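Local coordinates for protein 3-oxo-tetronate kinase (Salmonella typhimurium, PDB 3DQQ) that probably catalyses the ATP-dependent phosphorylation of 3-oxo-tetronate to 3-oxo-tetronate 4-phosphate, as a member of the four-carbon acid sugar kinase family, at residues A[356-361]-A[413-418]; A[113-118]-A[205-210]; A[56-61]-A[96-101]; A[300-305]-A[347-352]; A[313-318]-A[336-341]. One frame throughout, in Å; residues are numbered along the deposited sequence.

The five contacts fall into two groups, one in each half of this two-domain kinase. Contacts 2 and 3 belong to the sugar-binding N-terminal domain, their centres about 23 Å apart; contacts 1, 4 and 5 lie in the nucleotide-binding C-terminal half. Between the groups, the centres of contacts 2 and 4 are about 46 Å apart. Within the C-terminal group, F357 of contact 1 packs its ring on L349 and A350 of contact 4, and V302 of contact 4 meets I313 of contact 5. Contacts 4 and 5 share helix 336-351. Contact 1 includes G361 of the probable ATP site, and V338 in contact 5 has its side chain about 7 Å from that of T364, another residue of that site.

Contact 1: residues A[356-361]-A[413-418]; sequences RFIVAG and IRAQRE
Helix-on-strand packing in the nucleotide-binding domain brings I358, in strand 356-360, against A415 and Q416 of the C-terminal helix 411-417. The short segments run nearly antiparallel, at 161°, with their axes 10.1 Å apart, close to the usual spacing of a helix laid over a sheet. I358 does most of the touching through a single methyl: CD1 reaches Q416 CG at 3.8 Å and A415 CB at 3.9 Å. With CG1 beside the backbone N and the chain extended beyond it (chi2 167°), that methyl is carried straight out to the helix. The I358 side chain crosses the aliphatic part of Q416 at about a right angle, and it also packs on F411 and F412 one turn earlier in the helix. Two residues back on the same face of the strand, R356 passes near the end of the helix, its NH1 4.2 Å from Q416 CG, an oblique approach to the guanidinium. The polar end of R356 is held elsewhere, NH2 bonding to G251 O. No hydrogen bond joins the two segments, so the contact rests on apolar packing. On the helix, R414 and E418 form a salt bridge, NH1 to OE1 at 2.7 Å, and R414 NE has a second acidic partner in D408. At its C-terminal end the strand runs into G361, the N-cap of helix 362-371 and part of the probable ATP site, an alpha/beta arrangement in which a strand leads directly into a turn that probably binds the nucleotide.

Contact 2: residues A[113-118]-A[205-210]; sequences VISPAL and RHLEIQ
S115 OG donates a 2.7 Å hydrogen bond to Q210 OE1, tying strand 112-115 to helix 204-214 in the buried interior of the sugar-binding domain. The donor meets the carbonyl at a C=O...O angle of 121° and is tilted 17° from the carbonyl plane. With the hydroxyl of S115 anti to the backbone N (chi1 -166°), OG is turned to the helix, where the extended chain of Q210 meets it. The other half of that amide is occupied too, since NE2 makes a weak hydrogen bond to D200 O; the two bonds together probably limit the rotation of the amide. Beside the polar pair sits L207, one turn earlier on the helix. Its two methyls reach different residues: CD2 lies 4.1 Å from S115 OG, CD1 4.2 Å from A117 O. L226 of helix 224-235 touches both S115 and Q210. Helix 204-214 joins strands 196-199 and 219-222 in the chain, and strand 112-115 is hydrogen-bonded between those two, so the helix packs on the middle strand in a parallel alpha/beta fold.

Contact 3: residues A[56-61]-A[96-101]; sequences CPAQEA and IGPVTD
Two helices begin side by side here, A58 and A61 lying beside P98 and V99, with the backbones close: CA to CA is 6.4 Å for A58 and P98, and 6.6 Å for A61 and V99. The alanines on helix 58-74 keep that side of the interface slim. A58 CB lies 4.2 Å from P98 CB, a carbon of the pyrrolidine ring. One turn along, A61 CB meets V99 CG2 at 3.8 Å, and the same methyl lies 3.9 Å from A61 C, so it rests against backbone as well as side chain. V99 has CG1 anti to the backbone N (chi1 173°), which turns CG2 across to the alanine. The V99 side chain also packs on S65, further along the first helix, and on F82 of strand 79-83, while P98 touches I62. No hydrogen bond crosses between the segments. P98 lies in the opening turn of its helix, where a residue without an N-H costs no helical bond. In that same turn I96 O takes two donors from T100, the routine bond from its N at 3.1 Å and one from OG1 at 2.6 Å, and they arrive from opposite faces of the carbonyl plane. The start of helix 58-74 follows P57 as N-cap, and C56 O accepts from N95 ND2, a polar link between the residues leading into the two helices. D101 ties the second helix outward, through a salt bridge to R195 and a hydrogen bond to Y196. The starts of helices 58-74 and 96-106 thus pack together, V99 reaching on to the strand, as part of the alpha/beta sugar-binding domain.

Contact 4: residues A[300-305]-A[347-352]; sequences QWVLSQ and ARLAEG
L349 CD2 lies against the branch point of V302, 3.8 Å from CB and 3.9 Å from CG1, and the two side chains cross at about a right angle. In L349, CD1 continues the chain (chi2 170°), and the side branch CD2 is the methyl turned to V302 on helix 288-304. At the edge of the contact L303 leans over the end of helix 336-351, its CD2 3.4 Å from the carbonyl oxygen of G352, so that it lies against the backbone of the first residue past the helix. Beneath this shell V302 and L349 both rest on V254 of strand 253-257; L349 also reaches L256 of the strand and A299 of helix 288-304. The polar groups that secure the end of helix 288-304 stand further out. S304 OG bonds Q300 O at 3.0 Å, on the opposite face of that carbonyl from S304 N. Q305 folds back so that NE2 donates to W301 O at 3.0 Å, with an N-H...O angle of 164°. The same nitrogen lies over one face of the W301 ring, toward its rim, and R278 makes a cation-pi contact with W301. Two helices packed side by side over a strand give the helical layer of an alpha/beta nucleotide-binding domain.

Contact 5: residues A[313-318]-A[336-341]; sequences ISATAS and HAVEAL
V338 turns its forked side chain toward the loop after strand 312-314, one methyl for A315 and the other for S318, in the helix-over-strand layer of the alpha/beta nucleotide-binding domain. One branch, CG1, meets A315 CB at 3.6 Å, methyl against methyl. CG2 instead comes up to the hydroxyl of S318, with OG at 4.1 Å, a van der Waals approach. The torsion explains the division: CG1 lies anti to the backbone N (chi1 169°) while CG2 stands beside that nitrogen, and the two methyls diverge across the loop. A315 points its CB at the helix, and F342, one turn further on, packs against the same residue. I313, earlier in the strand, has its side chain against F342 and L345, extending the apolar face along the helix. On the other side of the loop T316 packs on T264, N265 and V268 of helix 262-271. The probable ATP site is near: the A315 side chain is about 8 Å from that of S259, and E339, next to V338, accepts a hydrogen bond at OE1 from T364 OG1. E339 would therefore help to position one of the ATP-site residues as a second-shell partner. The loop is itself held in shape by its own serines. S314 OG accepts from T316 N at 3.1 Å, nearly straight at 168°, forming an ST turn, and S318 OG donates to A315 O at 2.9 Å, tilted 22° from that carbonyl's plane.

Contact 1: residues A[356-361]-A[413-418]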
# COMPACT_ATOMS: atom_id res chain seq x y z
N ARG A 356 17.66 -11.19 -22.65
CA ARG A 356 16.77 -11.68 -21.62
C ARG A 356 16.45 -10.60 -20.60
O ARG A 356 17.33 -10.06 -19.99
CB ARG A 356 17.46 -12.81 -20.90
CG ARG A 356 17.49 -14.09 -21.70
CD ARG A 356 18.03 -15.26 -20.89
NE ARG A 356 19.46 -15.08 -20.76
CZ ARG A 356 20.21 -15.52 -19.76
NH1 ARG A 356 19.71 -16.21 -18.75
NH2 ARG A 356 21.50 -15.27 -19.80
N PHE A 357 15.16 -10.34 -20.38
CA PHE A 357 14.73 -9.28 -19.49
C PHE A 357 13.90 -9.86 -18.35
O PHE A 357 12.81 -10.38 -18.57
CB PHE A 357 13.87 -8.32 -20.25
CG PHE A 357 14.60 -7.48 -21.23
CD1 PHE A 357 14.82 -6.13 -20.98
CD2 PHE A 357 15.08 -8.01 -22.41
CE1 PHE A 357 15.51 -5.34 -21.91
CE2 PHE A 357 15.77 -7.21 -23.33
CZ PHE A 357 15.98 -5.88 -23.07
N ILE A 358 14.42 -9.78 -17.14
CA ILE A 358 13.72 -10.25 -15.97
C ILE A 358 13.10 -9.00 -15.34
O ILE A 358 13.81 -8.12 -14.91
CB ILE A 358 14.71 -10.97 -15.02
CG1 ILE A 358 15.40 -12.12 -15.77
CG2 ILE A 358 14.00 -11.48 -13.75
CD1 ILE A 358 16.62 -12.72 -15.07
N VAL A 359 11.78 -8.90 -15.34
CA VAL A 359 11.14 -7.65 -14.95
C VAL A 359 10.21 -7.89 -13.77
O VAL A 359 9.41 -8.84 -13.77
CB VAL A 359 10.36 -7.06 -16.14
CG1 VAL A 359 9.73 -5.73 -15.76
CG2 VAL A 359 11.28 -6.92 -17.35
N ALA A 360 10.33 -7.06 -12.73
CA ALA A 360 9.46 -7.12 -11.55
C ALA A 360 8.52 -5.90 -11.56
O ALA A 360 8.97 -4.76 -11.68
CB ALA A 360 10.28 -7.12 -10.29
N GLY A 361 7.22 -6.17 -11.46
CA GLY A 361 6.19 -5.14 -11.45
C GLY A 361 5.26 -5.31 -12.65
O GLY A 361 5.74 -5.57 -13.76
N ILE A 413 17.64 -14.97 -9.18
CA ILE A 413 18.69 -15.96 -9.43
C ILE A 413 18.12 -17.17 -10.17
O ILE A 413 18.68 -17.59 -11.18
CB ILE A 413 19.40 -16.44 -8.16
CG1 ILE A 413 20.22 -15.32 -7.55
CG2 ILE A 413 20.38 -17.52 -8.48
CD1 ILE A 413 21.17 -15.79 -6.50
N ARG A 414 17.00 -17.71 -9.69
CA ARG A 414 16.50 -18.95 -10.27
C ARG A 414 16.20 -18.76 -11.72
O ARG A 414 16.57 -19.60 -12.53
CB ARG A 414 15.29 -19.50 -9.51
CG ARG A 414 15.69 -19.83 -8.04
CD ARG A 414 14.70 -20.72 -7.26
NE ARG A 414 13.32 -20.28 -7.47
CZ ARG A 414 12.49 -20.78 -8.39
NH1 ARG A 414 12.86 -21.76 -9.21
NH2 ARG A 414 11.26 -20.27 -8.47
N ALA A 415 15.58 -17.62 -12.05
CA ALA A 415 15.28 -17.25 -13.42
C ALA A 415 16.46 -17.50 -14.36
O ALA A 415 16.28 -17.79 -15.53
CB ALA A 415 14.90 -15.79 -13.47
N GLN A 416 17.67 -17.36 -13.84
CA GLN A 416 18.87 -17.48 -14.63
C GLN A 416 19.53 -18.84 -14.48
O GLN A 416 19.93 -19.43 -15.45
CB GLN A 416 19.86 -16.40 -14.18
CG GLN A 416 19.58 -15.02 -14.72
CD GLN A 416 20.47 -13.95 -14.12
OE1 GLN A 416 20.22 -13.45 -13.02
NE2 GLN A 416 21.49 -13.57 -14.84
N ARG A 417 19.65 -19.30 -13.24
CA ARG A 417 20.46 -20.46 -12.91
C ARG A 417 19.79 -21.77 -13.28
O ARG A 417 20.46 -22.74 -13.65
CB ARG A 417 20.74 -20.50 -11.41
CG ARG A 417 21.75 -19.48 -10.94
CD ARG A 417 23.17 -20.00 -10.97
NE ARG A 417 24.11 -19.01 -10.42
CZ ARG A 417 24.20 -18.68 -9.13
NH1 ARG A 417 23.42 -19.23 -8.19
NH2 ARG A 417 25.10 -17.78 -8.76
N GLU A 418 18.47 -21.82 -13.16
CA GLU A 418 17.73 -23.00 -13.57
C GLU A 418 17.34 -22.99 -15.03
O GLU A 418 16.54 -23.80 -15.44
CB GLU A 418 16.52 -23.19 -12.67
CG GLU A 418 16.96 -23.58 -11.27
CD GLU A 418 15.94 -23.23 -10.19
OE1 GLU A 418 14.69 -23.38 -10.43
OE2 GLU A 418 16.38 -22.82 -9.07

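Contact 2: residues A[113-118]-A[205-210]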
# COMPACT_ATOMS: atom_id res chain seq x y z
N VAL A 113 -20.84 -23.58 -19.39
CA VAL A 113 -20.46 -23.85 -18.03
C VAL A 113 -19.67 -22.72 -17.48
O VAL A 113 -19.12 -21.92 -18.23
CB VAL A 113 -19.65 -25.13 -17.92
CG1 VAL A 113 -20.43 -26.32 -18.55
CG2 VAL A 113 -18.25 -24.92 -18.51
N ILE A 114 -19.66 -22.67 -16.15
CA ILE A 114 -18.92 -21.69 -15.37
C ILE A 114 -18.09 -22.47 -14.40
O ILE A 114 -18.67 -23.14 -13.55
CB ILE A 114 -19.88 -20.78 -14.57
CG1 ILE A 114 -20.65 -19.87 -15.51
CG2 ILE A 114 -19.13 -19.91 -13.55
CD1 ILE A 114 -21.84 -19.23 -14.89
N SER A 115 -16.75 -22.42 -14.51
CA SER A 115 -15.87 -23.21 -13.64
C SER A 115 -14.67 -22.43 -13.10
O SER A 115 -13.57 -22.53 -13.61
CB SER A 115 -15.36 -24.41 -14.41
OG SER A 115 -14.77 -25.35 -13.53
N PRO A 116 -14.87 -21.67 -12.03
CA PRO A 116 -13.80 -20.84 -11.46
C PRO A 116 -12.71 -21.57 -10.66
O PRO A 116 -11.61 -21.07 -10.55
CB PRO A 116 -14.52 -19.91 -10.51
CG PRO A 116 -15.94 -20.13 -10.75
CD PRO A 116 -16.12 -21.48 -11.30
N ALA A 117 -13.01 -22.74 -10.13
CA ALA A 117 -12.10 -23.35 -9.17
C ALA A 117 -10.68 -23.45 -9.68
O ALA A 117 -10.45 -23.72 -10.83
CB ALA A 117 -12.58 -24.74 -8.79
N LEU A 118 -9.74 -23.24 -8.77
CA LEU A 118 -8.36 -23.67 -8.91
C LEU A 118 -7.83 -24.16 -7.52
O LEU A 118 -7.17 -23.42 -6.76
CB LEU A 118 -7.59 -22.47 -9.44
CG LEU A 118 -6.12 -22.70 -9.75
CD1 LEU A 118 -5.91 -23.78 -10.83
CD2 LEU A 118 -5.55 -21.30 -10.12
N ARG A 205 -8.77 -33.81 -9.48
CA ARG A 205 -9.50 -34.87 -10.16
C ARG A 205 -10.85 -34.38 -10.71
O ARG A 205 -11.32 -34.81 -11.76
CB ARG A 205 -9.73 -36.02 -9.20
CG ARG A 205 -10.42 -37.21 -9.79
CD ARG A 205 -10.65 -38.30 -8.68
NE ARG A 205 -11.08 -37.73 -7.36
CZ ARG A 205 -12.36 -37.47 -6.99
NH1 ARG A 205 -13.40 -37.75 -7.80
NH2 ARG A 205 -12.58 -36.90 -5.80
N HIS A 206 -11.49 -33.49 -9.97
CA HIS A 206 -12.75 -32.96 -10.41
C HIS A 206 -12.59 -32.17 -11.69
O HIS A 206 -13.42 -32.27 -12.61
CB HIS A 206 -13.29 -32.03 -9.34
CG HIS A 206 -13.88 -32.74 -8.17
ND1 HIS A 206 -13.95 -32.18 -6.92
CD2 HIS A 206 -14.45 -33.97 -8.06
CE1 HIS A 206 -14.55 -33.02 -6.10
NE2 HIS A 206 -14.86 -34.11 -6.77
N LEU A 207 -11.52 -31.39 -11.75
CA LEU A 207 -11.20 -30.65 -12.95
C LEU A 207 -10.88 -31.56 -14.12
O LEU A 207 -11.28 -31.26 -15.26
CB LEU A 207 -10.07 -29.69 -12.71
CG LEU A 207 -10.47 -28.56 -11.75
CD1 LEU A 207 -9.26 -27.70 -11.40
CD2 LEU A 207 -11.60 -27.74 -12.35
N GLU A 208 -10.20 -32.67 -13.87
CA GLU A 208 -9.91 -33.62 -14.93
C GLU A 208 -11.20 -34.21 -15.47
O GLU A 208 -11.34 -34.40 -16.67
CB GLU A 208 -9.00 -34.72 -14.44
CG GLU A 208 -7.57 -34.27 -14.10
CD GLU A 208 -6.68 -35.44 -13.59
OE1 GLU A 208 -5.45 -35.44 -13.89
OE2 GLU A 208 -7.19 -36.38 -12.92
N ILE A 209 -12.15 -34.50 -14.58
CA ILE A 209 -13.44 -35.04 -15.03
C ILE A 209 -14.18 -33.99 -15.87
O ILE A 209 -14.81 -34.32 -16.87
CB ILE A 209 -14.29 -35.47 -13.82
CG1 ILE A 209 -13.61 -36.65 -13.12
CG2 ILE A 209 -15.70 -35.86 -14.24
CD1 ILE A 209 -14.00 -36.86 -11.64
N GLN A 210 -14.11 -32.73 -15.48
CA GLN A 210 -14.83 -31.70 -16.21
C GLN A 210 -14.24 -31.61 -17.61
O GLN A 210 -14.97 -31.58 -18.59
CB GLN A 210 -14.72 -30.35 -15.53
CG GLN A 210 -15.46 -30.15 -14.22
CD GLN A 210 -15.10 -28.79 -13.60
OE1 GLN A 210 -14.69 -27.89 -14.33
NE2 GLN A 210 -15.26 -28.63 -12.27

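Contact 3: residues A[56-61]-A[96-101]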
# COMPACT_ATOMS: atom_id res chain seq x y z
N CYS A 56 -13.57 -2.43 -17.12
CA CYS A 56 -14.08 -1.38 -17.97
C CYS A 56 -15.61 -1.55 -18.18
O CYS A 56 -16.20 -2.56 -17.78
CB CYS A 56 -13.38 -1.49 -19.30
SG CYS A 56 -13.85 -3.00 -20.12
N PRO A 57 -16.27 -0.57 -18.79
CA PRO A 57 -17.69 -0.72 -19.04
C PRO A 57 -18.01 -1.99 -19.85
O PRO A 57 -17.20 -2.41 -20.72
CB PRO A 57 -18.04 0.52 -19.88
CG PRO A 57 -16.97 1.49 -19.61
CD PRO A 57 -15.74 0.71 -19.28
N ALA A 58 -19.20 -2.54 -19.60
CA ALA A 58 -19.66 -3.76 -20.20
C ALA A 58 -19.56 -3.68 -21.70
O ALA A 58 -19.08 -4.62 -22.35
CB ALA A 58 -21.07 -4.04 -19.79
N GLN A 59 -19.97 -2.56 -22.27
CA GLN A 59 -19.97 -2.44 -23.73
C GLN A 59 -18.56 -2.55 -24.34
O GLN A 59 -18.38 -3.13 -25.40
CB GLN A 59 -20.65 -1.16 -24.19
CG GLN A 59 -21.09 -1.21 -25.64
CD GLN A 59 -21.95 -2.48 -26.02
OE1 GLN A 59 -22.77 -3.00 -25.20
NE2 GLN A 59 -21.76 -2.98 -27.30
N GLU A 60 -17.57 -2.02 -23.67
CA GLU A 60 -16.22 -2.10 -24.18
C GLU A 60 -15.78 -3.55 -24.05
O GLU A 60 -15.06 -4.05 -24.91
CB GLU A 60 -15.33 -1.16 -23.36
CG GLU A 60 -13.89 -0.99 -23.86
CD GLU A 60 -12.95 -0.16 -22.86
OE1 GLU A 60 -13.43 0.69 -22.03
OE2 GLU A 60 -11.70 -0.38 -22.93
N ALA A 61 -16.22 -4.22 -22.99
CA ALA A 61 -15.80 -5.58 -22.74
C ALA A 61 -16.41 -6.50 -23.81
O ALA A 61 -15.71 -7.34 -24.40
CB ALA A 61 -16.16 -6.02 -21.32
N ILE A 96 -18.43 -10.50 -16.44
CA ILE A 96 -18.61 -11.90 -16.75
C ILE A 96 -19.92 -12.27 -17.41
O ILE A 96 -19.93 -13.01 -18.37
CB ILE A 96 -18.44 -12.78 -15.54
CG1 ILE A 96 -17.00 -12.65 -15.01
CG2 ILE A 96 -18.72 -14.22 -15.94
CD1 ILE A 96 -16.82 -13.32 -13.68
N GLY A 97 -21.03 -11.78 -16.90
CA GLY A 97 -22.34 -12.08 -17.48
C GLY A 97 -22.50 -11.50 -18.87
O GLY A 97 -22.86 -12.21 -19.82
N PRO A 98 -22.29 -10.19 -19.01
CA PRO A 98 -22.42 -9.56 -20.33
C PRO A 98 -21.54 -10.14 -21.41
O PRO A 98 -22.00 -10.32 -22.53
CB PRO A 98 -22.08 -8.09 -20.07
CG PRO A 98 -22.42 -7.92 -18.60
CD PRO A 98 -22.01 -9.20 -17.96
N VAL A 99 -20.31 -10.47 -21.09
CA VAL A 99 -19.42 -11.09 -22.10
C VAL A 99 -19.85 -12.53 -22.43
O VAL A 99 -19.87 -12.92 -23.59
CB VAL A 99 -17.93 -11.00 -21.69
CG1 VAL A 99 -17.06 -11.78 -22.63
CG2 VAL A 99 -17.50 -9.52 -21.60
N THR A 100 -20.21 -13.31 -21.41
CA THR A 100 -20.67 -14.67 -21.64
C THR A 100 -21.88 -14.70 -22.55
O THR A 100 -21.87 -15.38 -23.56
CB THR A 100 -20.99 -15.41 -20.32
OG1 THR A 100 -19.83 -15.37 -19.47
CG2 THR A 100 -21.36 -16.87 -20.58
N ASP A 101 -22.92 -13.94 -22.23
CA ASP A 101 -24.10 -13.94 -23.06
C ASP A 101 -23.78 -13.50 -24.48
O ASP A 101 -24.41 -13.98 -25.45
CB ASP A 101 -25.18 -13.04 -22.51
CG ASP A 101 -25.78 -13.54 -21.18
OD1 ASP A 101 -26.02 -14.77 -21.00
OD2 ASP A 101 -26.01 -12.65 -20.30

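Contact 4: residues A[300-305]-A[347-352]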
# COMPACT_ATOMS: atom_id res chain seq x y z
N GLN A 300 24.60 1.92 -20.77
CA GLN A 300 26.04 1.79 -20.88
C GLN A 300 26.58 1.16 -19.62
O GLN A 300 27.47 0.35 -19.68
CB GLN A 300 26.69 3.15 -21.15
CG GLN A 300 26.36 3.73 -22.55
CD GLN A 300 26.78 2.79 -23.71
OE1 GLN A 300 25.94 2.17 -24.38
NE2 GLN A 300 28.08 2.65 -23.91
N TRP A 301 26.01 1.48 -18.48
CA TRP A 301 26.46 0.86 -17.26
C TRP A 301 26.19 -0.65 -17.29
O TRP A 301 27.08 -1.44 -16.98
CB TRP A 301 25.81 1.48 -16.05
CG TRP A 301 26.25 0.83 -14.79
CD1 TRP A 301 27.37 1.09 -14.10
CD2 TRP A 301 25.58 -0.22 -14.08
NE1 TRP A 301 27.47 0.30 -13.00
CE2 TRP A 301 26.37 -0.52 -12.95
CE3 TRP A 301 24.39 -0.93 -14.27
CZ2 TRP A 301 26.02 -1.48 -12.02
CZ3 TRP A 301 24.04 -1.89 -13.35
CH2 TRP A 301 24.86 -2.16 -12.24
N VAL A 302 24.96 -1.03 -17.64
CA VAL A 302 24.61 -2.43 -17.64
C VAL A 302 25.53 -3.17 -18.62
O VAL A 302 26.13 -4.18 -18.29
CB VAL A 302 23.14 -2.69 -18.02
CG1 VAL A 302 22.93 -4.17 -18.22
CG2 VAL A 302 22.17 -2.16 -16.96
N LEU A 303 25.64 -2.63 -19.82
CA LEU A 303 26.38 -3.28 -20.89
C LEU A 303 27.85 -3.38 -20.58
O LEU A 303 28.53 -4.29 -21.02
CB LEU A 303 26.20 -2.55 -22.21
CG LEU A 303 24.78 -2.56 -22.76
CD1 LEU A 303 24.61 -1.44 -23.77
CD2 LEU A 303 24.41 -3.92 -23.33
N SER A 304 28.39 -2.46 -19.82
CA SER A 304 29.81 -2.55 -19.56
C SER A 304 30.11 -3.42 -18.32
O SER A 304 31.25 -3.66 -18.01
CB SER A 304 30.40 -1.16 -19.47
OG SER A 304 29.99 -0.56 -18.27
N GLN A 305 29.10 -3.94 -17.63
CA GLN A 305 29.36 -4.90 -16.56
C GLN A 305 29.89 -6.19 -17.13
O GLN A 305 29.77 -6.49 -18.31
CB GLN A 305 28.11 -5.24 -15.75
CG GLN A 305 27.53 -4.12 -14.99
CD GLN A 305 28.57 -3.36 -14.22
OE1 GLN A 305 29.09 -3.85 -13.23
NE2 GLN A 305 28.87 -2.17 -14.69
N ALA A 347 14.47 -0.19 -24.34
CA ALA A 347 14.79 -0.09 -25.79
C ALA A 347 16.31 -0.10 -25.99
O ALA A 347 16.83 -0.90 -26.76
CB ALA A 347 14.16 1.14 -26.43
N ARG A 348 17.03 0.73 -25.25
CA ARG A 348 18.48 0.80 -25.43
C ARG A 348 19.22 -0.48 -25.09
O ARG A 348 20.16 -0.84 -25.78
CB ARG A 348 19.06 1.98 -24.64
CG ARG A 348 18.66 3.31 -25.26
CD ARG A 348 19.01 4.44 -24.36
NE ARG A 348 19.21 5.71 -25.07
CZ ARG A 348 20.23 5.98 -25.91
NH1 ARG A 348 21.19 5.08 -26.17
NH2 ARG A 348 20.30 7.18 -26.47
N LEU A 349 18.79 -1.16 -24.04
CA LEU A 349 19.37 -2.44 -23.67
C LEU A 349 19.19 -3.45 -24.81
O LEU A 349 20.14 -4.15 -25.20
CB LEU A 349 18.77 -2.94 -22.35
CG LEU A 349 19.23 -2.17 -21.11
CD1 LEU A 349 18.43 -2.53 -19.87
CD2 LEU A 349 20.72 -2.43 -20.89
N ALA A 350 17.98 -3.48 -25.36
CA ALA A 350 17.74 -4.31 -26.55
C ALA A 350 18.66 -3.93 -27.68
O ALA A 350 19.33 -4.81 -28.19
CB ALA A 350 16.27 -4.27 -27.02
N GLU A 351 18.73 -2.64 -28.07
CA GLU A 351 19.66 -2.18 -29.15
C GLU A 351 21.10 -2.59 -28.86
O GLU A 351 21.83 -2.87 -29.76
CB GLU A 351 19.63 -0.65 -29.41
CG GLU A 351 18.23 0.01 -29.83
CD GLU A 351 18.03 1.51 -29.26
OE1 GLU A 351 18.98 2.36 -29.41
OE2 GLU A 351 16.94 1.82 -28.65
N GLY A 352 21.50 -2.64 -27.61
CA GLY A 352 22.87 -2.99 -27.27
C GLY A 352 23.08 -4.47 -27.06
O GLY A 352 24.11 -4.89 -26.57

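Contact 5: residues A[313-318]-A[336-341]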
# COMPACT_ATOMS: atom_id res chain seq x y z
N ILE A 313 18.76 -3.10 -12.33
CA ILE A 313 18.39 -1.71 -12.13
C ILE A 313 17.06 -1.70 -11.39
O ILE A 313 16.02 -2.12 -11.92
CB ILE A 313 18.34 -0.98 -13.44
CG1 ILE A 313 19.76 -0.86 -13.93
CG2 ILE A 313 17.67 0.42 -13.31
CD1 ILE A 313 19.78 -0.37 -15.28
N SER A 314 17.13 -1.25 -10.14
CA SER A 314 16.04 -1.32 -9.23
C SER A 314 15.54 0.06 -8.90
O SER A 314 16.33 0.95 -8.67
CB SER A 314 16.49 -1.99 -7.95
OG SER A 314 15.52 -1.81 -6.93
N ALA A 315 14.22 0.20 -8.85
CA ALA A 315 13.56 1.42 -8.48
C ALA A 315 12.85 1.22 -7.14
O ALA A 315 12.05 2.04 -6.72
CB ALA A 315 12.58 1.81 -9.54
N THR A 316 13.16 0.14 -6.45
CA THR A 316 12.39 -0.20 -5.27
C THR A 316 12.80 0.65 -4.03
O THR A 316 11.98 0.88 -3.14
CB THR A 316 12.28 -1.77 -5.04
OG1 THR A 316 13.29 -2.20 -4.14
CG2 THR A 316 12.32 -2.61 -6.38
N ALA A 317 14.02 1.18 -4.02
CA ALA A 317 14.48 2.20 -3.03
C ALA A 317 13.71 3.51 -3.14
O ALA A 317 13.32 4.12 -2.12
CB ALA A 317 15.96 2.50 -3.20
N SER A 318 13.55 3.96 -4.40
CA SER A 318 12.75 5.16 -4.75
C SER A 318 11.25 4.99 -4.39
O SER A 318 10.59 5.92 -3.91
CB SER A 318 12.90 5.47 -6.26
OG SER A 318 11.82 4.96 -7.06
N HIS A 336 5.30 7.71 -12.55
CA HIS A 336 5.30 7.85 -13.98
C HIS A 336 6.71 8.15 -14.50
O HIS A 336 7.10 7.61 -15.52
CB HIS A 336 4.28 8.91 -14.46
CG HIS A 336 4.39 9.18 -15.93
ND1 HIS A 336 5.16 10.22 -16.45
CD2 HIS A 336 3.91 8.49 -17.01
CE1 HIS A 336 5.12 10.17 -17.78
NE2 HIS A 336 4.37 9.13 -18.14
N ALA A 337 7.49 8.98 -13.81
CA ALA A 337 8.81 9.37 -14.30
C ALA A 337 9.79 8.19 -14.32
O ALA A 337 10.56 8.02 -15.25
CB ALA A 337 9.38 10.52 -13.50
N VAL A 338 9.77 7.39 -13.27
CA VAL A 338 10.52 6.16 -13.26
C VAL A 338 10.02 5.19 -14.36
O VAL A 338 10.84 4.65 -15.09
CB VAL A 338 10.46 5.49 -11.87
CG1 VAL A 338 11.01 4.08 -11.92
CG2 VAL A 338 11.25 6.31 -10.89
N GLU A 339 8.72 4.99 -14.52
CA GLU A 339 8.29 4.14 -15.65
C GLU A 339 8.75 4.71 -17.00
O GLU A 339 9.21 3.99 -17.83
CB GLU A 339 6.77 3.91 -15.65
CG GLU A 339 6.22 3.13 -14.40
CD GLU A 339 7.04 1.86 -14.01
OE1 GLU A 339 6.95 0.82 -14.69
OE2 GLU A 339 7.79 1.87 -13.02
N ALA A 340 8.67 6.00 -17.20
CA ALA A 340 9.18 6.59 -18.42
C ALA A 340 10.66 6.26 -18.60
O ALA A 340 11.11 6.04 -19.73
CB ALA A 340 8.96 8.10 -18.41
N LEU A 341 11.42 6.23 -17.50
CA LEU A 341 12.84 5.91 -17.61
C LEU A 341 13.01 4.47 -18.08
O LEU A 341 13.75 4.22 -19.05
CB LEU A 341 13.61 6.12 -16.31
CG LEU A 341 15.05 5.59 -16.36
CD1 LEU A 341 16.03 6.66 -16.87
CD2 LEU A 341 15.45 5.06 -15.02